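Local coordinates for protein glycosaminoglycan xylosylkinase (Hydra vulgaris, PDB 5XOM) that probably phosphorylates xylose in the glycosaminoglycan linkage region of proteoglycans, as a secretory-pathway kinase of the Fam20 family, at residues W53-V59 against L212-W218; S58-L62 against E285-M291; L260-D265 against C318-R322. The contacts are given in a common frame with arbitrary orientation. Residues are numbered along the deposited sequence.

Contact 1: residues W53-V59 against L212-W218; sequences WHDMISV and LWLPEKW
The last turn of helix 49-56 and the residues after it pack on a non-helical run that leaves strand 205-212. His54 lies nearest Pro215 (CA to CA 6.4 Å), Ile57 nearest Trp218 (8.5 Å). Residues 215-218 form a type I turn, closed by Trp218 N to Pro215 O, 3.0 Å. Trp53 (chi1 t, chi2 -133°) points toward the loop. Its NE1 donates to Trp213 O at 2.9 Å, and Leu212 CD1 sits 3.5 Å from the centroid of its five-membered ring. Two more CH-pi contacts follow. Pro215 CB lies over the His54 ring (chi1 m), 4.0 Å from the centroid. Ile57 (m, t) sets CG2 3.5 Å from the five-membered ring centroid of Trp218 (chi1 m, chi2 100°). Ile57 CD1 reaches Pro215 CD at 3.5 Å. One water donates to His54 O (2.7 Å) and Ile57 O (2.5 Å) and accepts from Lys217 NZ (3.0 Å). The helix end thus joins an inner strand of the five-stranded sheet and its following loop, consistent with a kinase-like N-lobe.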
loop_
_atom_site.group_PDB
_atom_site.type_symbol
_atom_site.label_atom_id
_atom_site.label_comp_id
_atom_site.label_asym_id
_atom_site.label_seq_id
_atom_site.Cartn_x
_atom_site.Cartn_y
_atom_site.Cartn_z
ATOM N N TRP A 53 -2.503 -10.398 5.460
ATOM C CA TRP A 53 -3.301 -10.077 6.640
ATOM C C TRP A 53 -2.443 -10.063 7.900
ATOM O O TRP A 53 -2.508 -9.121 8.698
ATOM C CB TRP A 53 -4.450 -11.085 6.767
ATOM C CG TRP A 53 -5.227 -11.086 8.073
ATOM C CD1 TRP A 53 -5.576 -12.183 8.810
ATOM C CD2 TRP A 53 -5.770 -9.952 8.769
ATOM N NE1 TRP A 53 -6.292 -11.807 9.922
ATOM C CE2 TRP A 53 -6.426 -10.443 9.921
ATOM C CE3 TRP A 53 -5.761 -8.571 8.535
ATOM C CZ2 TRP A 53 -7.071 -9.604 10.831
ATOM C CZ3 TRP A 53 -6.399 -7.736 9.445
ATOM C CH2 TRP A 53 -7.044 -8.258 10.580
ATOM N N HIS A 54 -1.623 -11.097 8.093
ATOM C CA HIS A 54 -0.829 -11.179 9.316
ATOM C C HIS A 54 0.186 -10.045 9.409
ATOM O O HIS A 54 0.467 -9.561 10.510
ATOM C CB HIS A 54 -0.121 -12.531 9.400
ATOM C CG HIS A 54 -1.043 -13.685 9.645
ATOM N ND1 HIS A 54 -0.617 -14.871 10.205
ATOM C CD2 HIS A 54 -2.367 -13.840 9.404
ATOM C CE1 HIS A 54 -1.638 -15.703 10.301
ATOM N NE2 HIS A 54 -2.711 -15.103 9.819
ATOM N N ASP A 55 0.736 -9.606 8.278
ATOM C CA ASP A 55 1.793 -8.601 8.277
ATOM C C ASP A 55 1.292 -7.163 8.290
ATOM O O ASP A 55 2.092 -6.258 8.556
ATOM C CB ASP A 55 2.702 -8.777 7.057
ATOM C CG ASP A 55 3.482 -10.072 7.087
ATOM O OD1 ASP A 55 3.694 -10.623 8.190
ATOM O OD2 ASP A 55 3.889 -10.531 6.000
ATOM N N MET A 56 0.016 -6.909 7.997
ATOM C CA MET A 56 -0.432 -5.525 7.932
ATOM C C MET A 56 -0.832 -4.964 9.291
ATOM O O MET A 56 -0.935 -3.741 9.429
ATOM C CB MET A 56 -1.602 -5.370 6.937
ATOM C CG MET A 56 -2.977 -5.788 7.448
ATOM S SD MET A 56 -4.339 -5.291 6.346
ATOM C CE MET A 56 -3.882 -6.081 4.803
ATOM N N ILE A 57 -1.010 -5.808 10.302
ATOM C CA ILE A 57 -1.484 -5.350 11.605
ATOM C C ILE A 57 -0.338 -4.722 12.388
ATOM O O ILE A 57 0.759 -5.289 12.478
ATOM C CB ILE A 57 -2.114 -6.508 12.392
ATOM C CG1 ILE A 57 -3.310 -7.075 11.632
ATOM C CG2 ILE A 57 -2.542 -6.043 13.788
ATOM C CD1 ILE A 57 -3.785 -8.386 12.183
ATOM N N SER A 58 -0.595 -3.545 12.955
ATOM C CA SER A 58 0.233 -2.941 13.989
ATOM C C SER A 58 -0.682 -2.502 15.125
ATOM O O SER A 58 -1.909 -2.575 15.019
ATOM C CB SER A 58 1.051 -1.761 13.446
ATOM O OG SER A 58 0.214 -0.801 12.835
ATOM N N VAL A 59 -0.086 -2.036 16.224
ATOM C CA VAL A 59 -0.884 -1.799 17.421
ATOM C C VAL A 59 -1.840 -0.622 17.249
ATOM O O VAL A 59 -2.824 -0.519 17.993
ATOM C CB VAL A 59 0.023 -1.589 18.649
ATOM C CG1 VAL A 59 0.534 -0.155 18.724
ATOM C CG2 VAL A 59 -0.723 -1.965 19.926
ATOM N N LEU A 212 -12.662 -11.922 9.442
ATOM C CA LEU A 212 -11.382 -12.554 9.748
ATOM C C LEU A 212 -11.072 -12.553 11.237
ATOM O O LEU A 212 -11.212 -11.534 11.925
ATOM C CB LEU A 212 -10.230 -11.845 9.038
ATOM C CG LEU A 212 -9.992 -12.051 7.554
ATOM C CD1 LEU A 212 -8.804 -11.206 7.139
ATOM C CD2 LEU A 212 -9.747 -13.524 7.251
ATOM N N TRP A 213 -10.586 -13.693 11.715
ATOM C CA TRP A 213 -9.920 -13.737 13.007
ATOM C C TRP A 213 -8.647 -12.911 12.993
ATOM O O TRP A 213 -7.897 -12.910 12.013
ATOM C CB TRP A 213 -9.539 -15.163 13.361
ATOM C CG TRP A 213 -10.595 -15.961 13.966
ATOM C CD1 TRP A 213 -11.929 -15.760 13.810
ATOM C CD2 TRP A 213 -10.437 -17.066 14.835
ATOM N NE1 TRP A 213 -12.617 -16.710 14.534
ATOM C CE2 TRP A 213 -11.727 -17.522 15.174
ATOM C CE3 TRP A 213 -9.328 -17.731 15.358
ATOM C CZ2 TRP A 213 -11.935 -18.608 16.014
ATOM C CZ3 TRP A 213 -9.544 -18.809 16.189
ATOM C CH2 TRP A 213 -10.838 -19.244 16.514
ATOM N N LEU A 214 -8.388 -12.235 14.104
ATOM C CA LEU A 214 -7.066 -11.684 14.329
ATOM C C LEU A 214 -6.070 -12.823 14.555
ATOM O O LEU A 214 -6.418 -13.847 15.154
ATOM C CB LEU A 214 -7.076 -10.745 15.541
ATOM C CG LEU A 214 -7.486 -9.289 15.295
ATOM C CD1 LEU A 214 -8.923 -9.189 14.783
ATOM C CD2 LEU A 214 -7.321 -8.482 16.561
ATOM N N PRO A 215 -4.836 -12.690 14.079
ATOM C CA PRO A 215 -3.841 -13.735 14.328
ATOM C C PRO A 215 -3.516 -13.849 15.810
ATOM O O PRO A 215 -3.781 -12.948 16.609
ATOM C CB PRO A 215 -2.621 -13.278 13.518
ATOM C CG PRO A 215 -2.864 -11.852 13.190
ATOM C CD PRO A 215 -4.342 -11.649 13.167
ATOM N N GLU A 216 -2.939 -15.000 16.171
ATOM C CA GLU A 216 -2.652 -15.290 17.573
ATOM C C GLU A 216 -1.685 -14.282 18.178
ATOM O O GLU A 216 -1.740 -14.016 19.385
ATOM C CB GLU A 216 -2.089 -16.703 17.707
ATOM C CG GLU A 216 -3.066 -17.702 18.292
ATOM C CD GLU A 216 -2.482 -19.097 18.374
ATOM O OE1 GLU A 216 -3.260 -20.073 18.285
ATOM O OE2 GLU A 216 -1.245 -19.215 18.522
ATOM N N LYS A 217 -0.793 -13.721 17.362
ATOM C CA LYS A 217 0.149 -12.706 17.826
ATOM C C LYS A 217 -0.551 -11.476 18.405
ATOM O O LYS A 217 0.076 -10.708 19.144
ATOM C CB LYS A 217 1.088 -12.345 16.664
ATOM C CG LYS A 217 1.893 -11.064 16.795
ATOM C CD LYS A 217 2.890 -10.971 15.650
ATOM C CE LYS A 217 3.407 -9.562 15.428
ATOM N NZ LYS A 217 3.359 -9.210 13.980
ATOM N N TRP A 218 -1.840 -11.290 18.124
ATOM C CA TRP A 218 -2.595 -10.117 18.561
ATOM C C TRP A 218 -3.768 -10.546 19.432
ATOM O O TRP A 218 -4.925 -10.531 18.988
ATOM C CB TRP A 218 -3.080 -9.309 17.362
ATOM C CG TRP A 218 -1.957 -8.747 16.577
ATOM C CD1 TRP A 218 -1.436 -9.237 15.414
ATOM C CD2 TRP A 218 -1.182 -7.591 16.913
ATOM N NE1 TRP A 218 -0.392 -8.443 14.993
ATOM C CE2 TRP A 218 -0.216 -7.426 15.897
ATOM C CE3 TRP A 218 -1.221 -6.670 17.965
ATOM C CZ2 TRP A 218 0.703 -6.380 15.907
ATOM C CZ3 TRP A 218 -0.305 -5.634 17.974
ATOM C CH2 TRP A 218 0.645 -5.497 16.953
HETATM O O HOH W 1 1.510 -7.701 12.162
#

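Contact 2: residues S58-L62 against E285-M291; sequences SVRAL and ENENGSM. With NAG (2-acetamido-2-deoxy-beta-D-glucopyranose), chain D.
A glycosylated hairpin turn is the striking feature here. Asn288 ND2 is bonded to C1 of an N-acetylglucosamine at 1.5 Å, and Asn286 ND2 lies 3.0 Å from O6 of that sugar. Residues 286-289 form a type I turn between strands 280-286 and 289-292. Asn286 N donates to Gly289 O at 3.1 Å; the reverse bond, Gly289 N to Asn286 O, is weak at 3.4 Å. Asn286 (chi1 p) also makes an Asx turn, its OD1 accepting from Asn288 N at 2.8 Å. Gly289 has phi/psi 138/-160, where a CB would press on the preceding carbonyl.

The other segment is also a type I turn, Ser58 to Ala61, with Ala61 N to Ser58 O at 3.1 Å and Ser58 N to Ala61 O at 2.9 Å. Val59 lies nearest Ser290 (CA to CA 6.0 Å) and Arg60 nearest Met291 (5.9 Å). Val59 (chi1 p) points into the hairpin: CG2 is 3.3 Å from Gly289 O and 3.4 Å from Asn286 OD1. Arg60 is folded back (m, m, m). Its NH1 donates to Ser290 O at 2.8 Å, and Met291 CG lies over one guanidinium face. Met291 (t, t, p) extends along the turn, with CE 3.3 Å from Arg60 C and 3.4 Å from Ala61 N.

Ser290 OG is hydrogen-bonded to Arg259, and Arg60 NH1 also bridges to Asp262 of helix 259-273. The loop joining helices 49-56 and 67-79 thus touches both the hairpin and helix 259-273.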
loop_
_atom_site.group_PDB
_atom_site.type_symbol
_atom_site.label_atom_id
_atom_site.label_comp_id
_atom_site.label_asym_id
_atom_site.label_seq_id
_atom_site.Cartn_x
_atom_site.Cartn_y
_atom_site.Cartn_z
ATOM N N SER A 58 -0.595 -3.545 12.955
ATOM C CA SER A 58 0.233 -2.941 13.989
ATOM C C SER A 58 -0.682 -2.502 15.125
ATOM O O SER A 58 -1.909 -2.575 15.019
ATOM C CB SER A 58 1.051 -1.761 13.446
ATOM O OG SER A 58 0.214 -0.801 12.835
ATOM N N VAL A 59 -0.086 -2.036 16.224
ATOM C CA VAL A 59 -0.884 -1.799 17.421
ATOM C C VAL A 59 -1.840 -0.622 17.249
ATOM O O VAL A 59 -2.824 -0.519 17.993
ATOM C CB VAL A 59 0.023 -1.589 18.649
ATOM C CG1 VAL A 59 0.534 -0.155 18.724
ATOM C CG2 VAL A 59 -0.723 -1.965 19.926
ATOM N N ARG A 60 -1.616 0.239 16.254
ATOM C CA ARG A 60 -2.511 1.358 15.999
ATOM C C ARG A 60 -3.249 1.254 14.668
ATOM O O ARG A 60 -3.869 2.235 14.237
ATOM C CB ARG A 60 -1.727 2.672 16.048
ATOM C CG ARG A 60 -1.236 3.047 17.453
ATOM C CD ARG A 60 -2.405 3.096 18.451
ATOM N NE ARG A 60 -3.445 4.025 18.036
ATOM C CZ ARG A 60 -4.509 4.338 18.766
ATOM N NH1 ARG A 60 -4.721 3.822 19.979
ATOM N NH2 ARG A 60 -5.403 5.202 18.288
ATOM N N ALA A 61 -3.240 0.088 14.024
ATOM C CA ALA A 61 -3.975 -0.073 12.769
ATOM C C ALA A 61 -4.124 -1.551 12.453
ATOM O O ALA A 61 -3.120 -2.260 12.326
ATOM C CB ALA A 61 -3.276 0.651 11.616
ATOM N N LEU A 62 -5.368 -2.013 12.307
ATOM C CA LEU A 62 -5.593 -3.375 11.845
ATOM C C LEU A 62 -5.505 -3.475 10.329
ATOM O O LEU A 62 -5.057 -4.500 9.805
ATOM C CB LEU A 62 -6.955 -3.892 12.326
ATOM C CG LEU A 62 -7.128 -4.210 13.815
ATOM C CD1 LEU A 62 -8.503 -4.852 14.039
ATOM C CD2 LEU A 62 -5.996 -5.096 14.352
ATOM N N GLU A 285 -2.940 -4.854 22.406
ATOM C CA GLU A 285 -1.920 -4.193 23.212
ATOM C C GLU A 285 -0.586 -4.907 23.037
ATOM O O GLU A 285 -0.535 -6.138 22.976
ATOM C CB GLU A 285 -2.335 -4.160 24.688
ATOM C CG GLU A 285 -1.387 -3.383 25.593
ATOM C CD GLU A 285 -1.953 -3.211 26.991
ATOM O OE1 GLU A 285 -2.133 -4.231 27.677
ATOM O OE2 GLU A 285 -2.221 -2.064 27.405
ATOM N N ASN A 286 0.482 -4.125 22.935
ATOM C CA ASN A 286 1.842 -4.649 22.986
ATOM C C ASN A 286 2.729 -3.587 23.634
ATOM O O ASN A 286 2.237 -2.682 24.317
ATOM C CB ASN A 286 2.309 -5.094 21.587
ATOM C CG ASN A 286 2.440 -3.943 20.604
ATOM O OD1 ASN A 286 2.428 -2.768 20.976
ATOM N ND2 ASN A 286 2.580 -4.284 19.332
ATOM N N GLU A 287 4.042 -3.702 23.435
ATOM C CA GLU A 287 4.969 -2.767 24.063
ATOM C C GLU A 287 4.828 -1.331 23.555
ATOM O O GLU A 287 5.227 -0.407 24.268
ATOM C CB GLU A 287 6.413 -3.247 23.881
ATOM C CG GLU A 287 6.936 -3.163 22.456
ATOM C CD GLU A 287 8.281 -3.847 22.288
ATOM O OE1 GLU A 287 8.739 -4.501 23.250
ATOM O OE2 GLU A 287 8.881 -3.726 21.197
ATOM N N ASN A 288 4.273 -1.104 22.359
ATOM C CA ASN A 288 4.233 0.248 21.805
ATOM C C ASN A 288 2.880 0.931 22.018
ATOM O O ASN A 288 2.645 1.994 21.435
ATOM C CB ASN A 288 4.565 0.262 20.300
ATOM C CG ASN A 288 5.957 -0.295 19.973
ATOM O OD1 ASN A 288 6.871 -0.305 20.798
ATOM N ND2 ASN A 288 6.100 -0.744 18.718
ATOM N N GLY A 289 1.970 0.337 22.794
ATOM C CA GLY A 289 0.712 0.997 23.085
ATOM C C GLY A 289 -0.467 0.045 23.023
ATOM O O GLY A 289 -0.314 -1.170 23.137
ATOM N N SER A 290 -1.660 0.618 22.860
ATOM C CA SER A 290 -2.892 -0.157 22.812
ATOM C C SER A 290 -3.913 0.577 21.948
ATOM O O SER A 290 -3.773 1.767 21.661
ATOM C CB SER A 290 -3.464 -0.402 24.215
ATOM O OG SER A 290 -4.053 0.774 24.745
ATOM N N MET A 291 -4.946 -0.148 21.527
ATOM C CA MET A 291 -6.004 0.447 20.716
ATOM C C MET A 291 -7.299 -0.331 20.868
ATOM O O MET A 291 -7.296 -1.561 20.782
ATOM C CB MET A 291 -5.618 0.508 19.232
ATOM C CG MET A 291 -6.694 1.153 18.348
ATOM S SD MET A 291 -6.179 1.665 16.695
ATOM C CE MET A 291 -6.116 0.095 15.892
HETATM C C1 NAG D . 7.103 -1.496 17.980
HETATM C C2 NAG D . 8.618 -1.279 17.721
HETATM C C3 NAG D . 9.222 -2.547 17.084
HETATM C C4 NAG D . 8.831 -3.809 17.848
HETATM C C5 NAG D . 7.325 -3.853 18.071
HETATM C C6 NAG D . 6.875 -4.999 18.947
HETATM C C7 NAG D . 9.994 0.578 16.863
HETATM C C8 NAG D . 10.071 1.709 15.880
HETATM N N2 NAG D . 8.856 -0.131 16.855
HETATM O O3 NAG D . 10.639 -2.445 16.998
HETATM O O4 NAG D . 9.201 -4.964 17.104
HETATM O O5 NAG D . 6.921 -2.659 18.742
HETATM O O6 NAG D . 5.513 -4.841 19.327
HETATM O O7 NAG D . 10.914 0.326 17.639
#

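Contact 3: residues L260-D265 against C318-R322; sequences LLDLID and CCRLR
A buried salt-bridge network joins helix 259-273 to the short strand 321-322 in the C-terminal part of this kinase-like fold. Arg322 (t, t, m, chi4 124°) extends across the helix. Its NH1 meets Asp262 OD1 at 3.1 Å and Asp265 OD2 at 2.7 Å; the latter is a weak hydrogen bond by angle. Asp262 OD1 and Asp265 OD2 (both chi1 m) lie near the guanidinium plane, while Leu261 CB covers one face, 3.3 Å from Arg322 NH2. Asp262 OD2 bridges further to Arg60, and Asp265 OD1 is hydrogen-bonded to Thr325 OG1. Arg322 NH2 also pairs with Asp391.

Residues 260-265 are regular helix, with Ile264 N to Leu260 O at 3.0 Å and Asp265 N to Leu261 O at 2.9 Å. Leu261 and Arg322 are nearest, 6.1 Å between CA atoms. A water donates to Leu261 O (3.1 Å) and Asp265 OD1 (2.6 Å) and accepts from Arg322 N (3.0 Å).

Leu260 and Ile264 pack on Cys318 and Arg320. Ile264 (m, t) places CD1 3.2 Å from Arg320 O and 3.9 Å from Cys318 CB. Leu260 CD1 is 4.0 Å from Cys318 SG. Cys319, with positive phi (47/51), follows helix 313-318.

Disulfides tie Cys318 to Cys245 and Cys319 to Cys378. Arg322 is the N-cap residue of helix 323-334, in the mainly helical C-terminal part of a kinase-like fold.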
loop_
_atom_site.group_PDB
_atom_site.type_symbol
_atom_site.label_atom_id
_atom_site.label_comp_id
_atom_site.label_asym_id
_atom_site.label_seq_id
_atom_site.Cartn_x
_atom_site.Cartn_y
_atom_site.Cartn_z
ATOM N N LEU A 260 -9.134 6.769 26.446
ATOM C CA LEU A 260 -10.380 7.532 26.471
ATOM C C LEU A 260 -10.656 8.187 25.123
ATOM O O LEU A 260 -11.804 8.218 24.667
ATOM C CB LEU A 260 -10.344 8.577 27.591
ATOM C CG LEU A 260 -11.517 9.558 27.604
ATOM C CD1 LEU A 260 -12.777 8.850 28.066
ATOM C CD2 LEU A 260 -11.217 10.727 28.537
ATOM N N LEU A 261 -9.616 8.677 24.447
ATOM C CA LEU A 261 -9.827 9.206 23.104
ATOM C C LEU A 261 -10.224 8.103 22.128
ATOM O O LEU A 261 -10.973 8.359 21.176
ATOM C CB LEU A 261 -8.579 9.937 22.616
ATOM C CG LEU A 261 -8.275 11.262 23.314
ATOM C CD1 LEU A 261 -7.011 11.885 22.735
ATOM C CD2 LEU A 261 -9.463 12.206 23.186
ATOM N N ASP A 262 -9.737 6.878 22.339
ATOM C CA ASP A 262 -10.208 5.755 21.532
ATOM C C ASP A 262 -11.704 5.544 21.718
ATOM O O ASP A 262 -12.440 5.358 20.741
ATOM C CB ASP A 262 -9.437 4.479 21.876
ATOM C CG ASP A 262 -8.077 4.405 21.192
ATOM O OD1 ASP A 262 -7.681 5.380 20.513
ATOM O OD2 ASP A 262 -7.402 3.365 21.334
ATOM N N LEU A 263 -12.178 5.562 22.969
ATOM C CA LEU A 263 -13.606 5.354 23.196
ATOM C C LEU A 263 -14.443 6.488 22.621
ATOM O O LEU A 263 -15.588 6.265 22.211
ATOM C CB LEU A 263 -13.905 5.197 24.688
ATOM C CG LEU A 263 -13.291 4.000 25.416
ATOM C CD1 LEU A 263 -13.690 4.010 26.884
ATOM C CD2 LEU A 263 -13.692 2.687 24.755
ATOM N N ILE A 264 -13.886 7.699 22.555
ATOM C CA ILE A 264 -14.609 8.804 21.936
ATOM C C ILE A 264 -14.651 8.630 20.419
ATOM O O ILE A 264 -15.698 8.839 19.790
ATOM C CB ILE A 264 -13.988 10.146 22.364
ATOM C CG1 ILE A 264 -14.093 10.302 23.889
ATOM C CG2 ILE A 264 -14.682 11.297 21.664
ATOM C CD1 ILE A 264 -13.439 11.554 24.462
ATOM N N ASP A 265 -13.523 8.243 19.806
ATOM C CA ASP A 265 -13.525 7.842 18.398
ATOM C C ASP A 265 -14.598 6.796 18.129
ATOM O O ASP A 265 -15.402 6.926 17.198
ATOM C CB ASP A 265 -12.161 7.266 17.990
ATOM C CG ASP A 265 -11.108 8.331 17.723
ATOM O OD1 ASP A 265 -11.454 9.525 17.617
ATOM O OD2 ASP A 265 -9.922 7.949 17.590
ATOM N N CYS A 318 -17.463 14.263 27.754
ATOM C CA CYS A 318 -16.038 14.518 27.949
ATOM C C CYS A 318 -15.543 15.758 27.214
ATOM O O CYS A 318 -14.621 16.426 27.697
ATOM C CB CYS A 318 -15.210 13.307 27.494
ATOM S SG CYS A 318 -15.444 11.793 28.481
ATOM N N CYS A 319 -16.145 16.089 26.070
ATOM C CA CYS A 319 -15.696 17.196 25.226
ATOM C C CYS A 319 -14.184 17.155 25.022
ATOM O O CYS A 319 -13.462 18.121 25.279
ATOM C CB CYS A 319 -16.153 18.542 25.784
ATOM S SG CYS A 319 -17.893 18.890 25.404
ATOM N N ARG A 320 -13.700 15.985 24.624
ATOM C CA ARG A 320 -12.347 15.819 24.127
ATOM C C ARG A 320 -12.432 15.069 22.807
ATOM O O ARG A 320 -13.283 14.189 22.634
ATOM C CB ARG A 320 -11.475 15.069 25.138
ATOM C CG ARG A 320 -11.440 15.749 26.513
ATOM C CD ARG A 320 -10.864 14.843 27.591
ATOM N NE ARG A 320 -9.512 14.402 27.276
ATOM C CZ ARG A 320 -8.419 15.104 27.567
ATOM N NH1 ARG A 320 -8.526 16.271 28.191
ATOM N NH2 ARG A 320 -7.221 14.634 27.238
ATOM N N LEU A 321 -11.565 15.425 21.869
ATOM C CA LEU A 321 -11.614 14.819 20.550
ATOM C C LEU A 321 -10.212 14.797 19.982
ATOM O O LEU A 321 -9.529 15.825 19.972
ATOM C CB LEU A 321 -12.558 15.577 19.607
ATOM C CG LEU A 321 -12.654 15.047 18.167
ATOM C CD1 LEU A 321 -13.077 13.579 18.128
ATOM C CD2 LEU A 321 -13.607 15.896 17.338
ATOM N N ARG A 322 -9.791 13.622 19.526
ATOM C CA ARG A 322 -8.463 13.482 18.952
ATOM C C ARG A 322 -8.342 14.313 17.687
ATOM O O ARG A 322 -9.258 14.355 16.861
ATOM C CB ARG A 322 -8.169 12.017 18.656
ATOM C CG ARG A 322 -6.932 11.793 17.803
ATOM C CD ARG A 322 -6.545 10.318 17.767
ATOM N NE ARG A 322 -6.130 9.816 19.073
ATOM C CZ ARG A 322 -6.686 8.775 19.673
ATOM N NH1 ARG A 322 -7.688 8.107 19.103
ATOM N NH2 ARG A 322 -6.248 8.374 20.865
HETATM O O HOH W 2 -11.251 11.030 19.711
#

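How the contacts relate
Contacts 1 and 2 start from one N-terminal stretch and share Ser58 and Val59. Their centres are 11 Å apart, and they touch where Trp218 CH2 meets Asn286 ND2 at 3.3 Å. Contact 3 lies farther on, its centre about 17 Å from that of contact 2 and 25 Å from that of contact 1. It joins contact 2 through the salt bridge Arg60 NH1 to Asp262 OD2, 3.0 Å. Contacts 2 and 3 alternate along the chain, in the order 58-62, 260-265, 285-291, 318-322, whereas contact 1 closes before contact 3 opens. Together they tie the N-terminal segment to the glycosylated hairpin and, through Arg60, to helix 259-273.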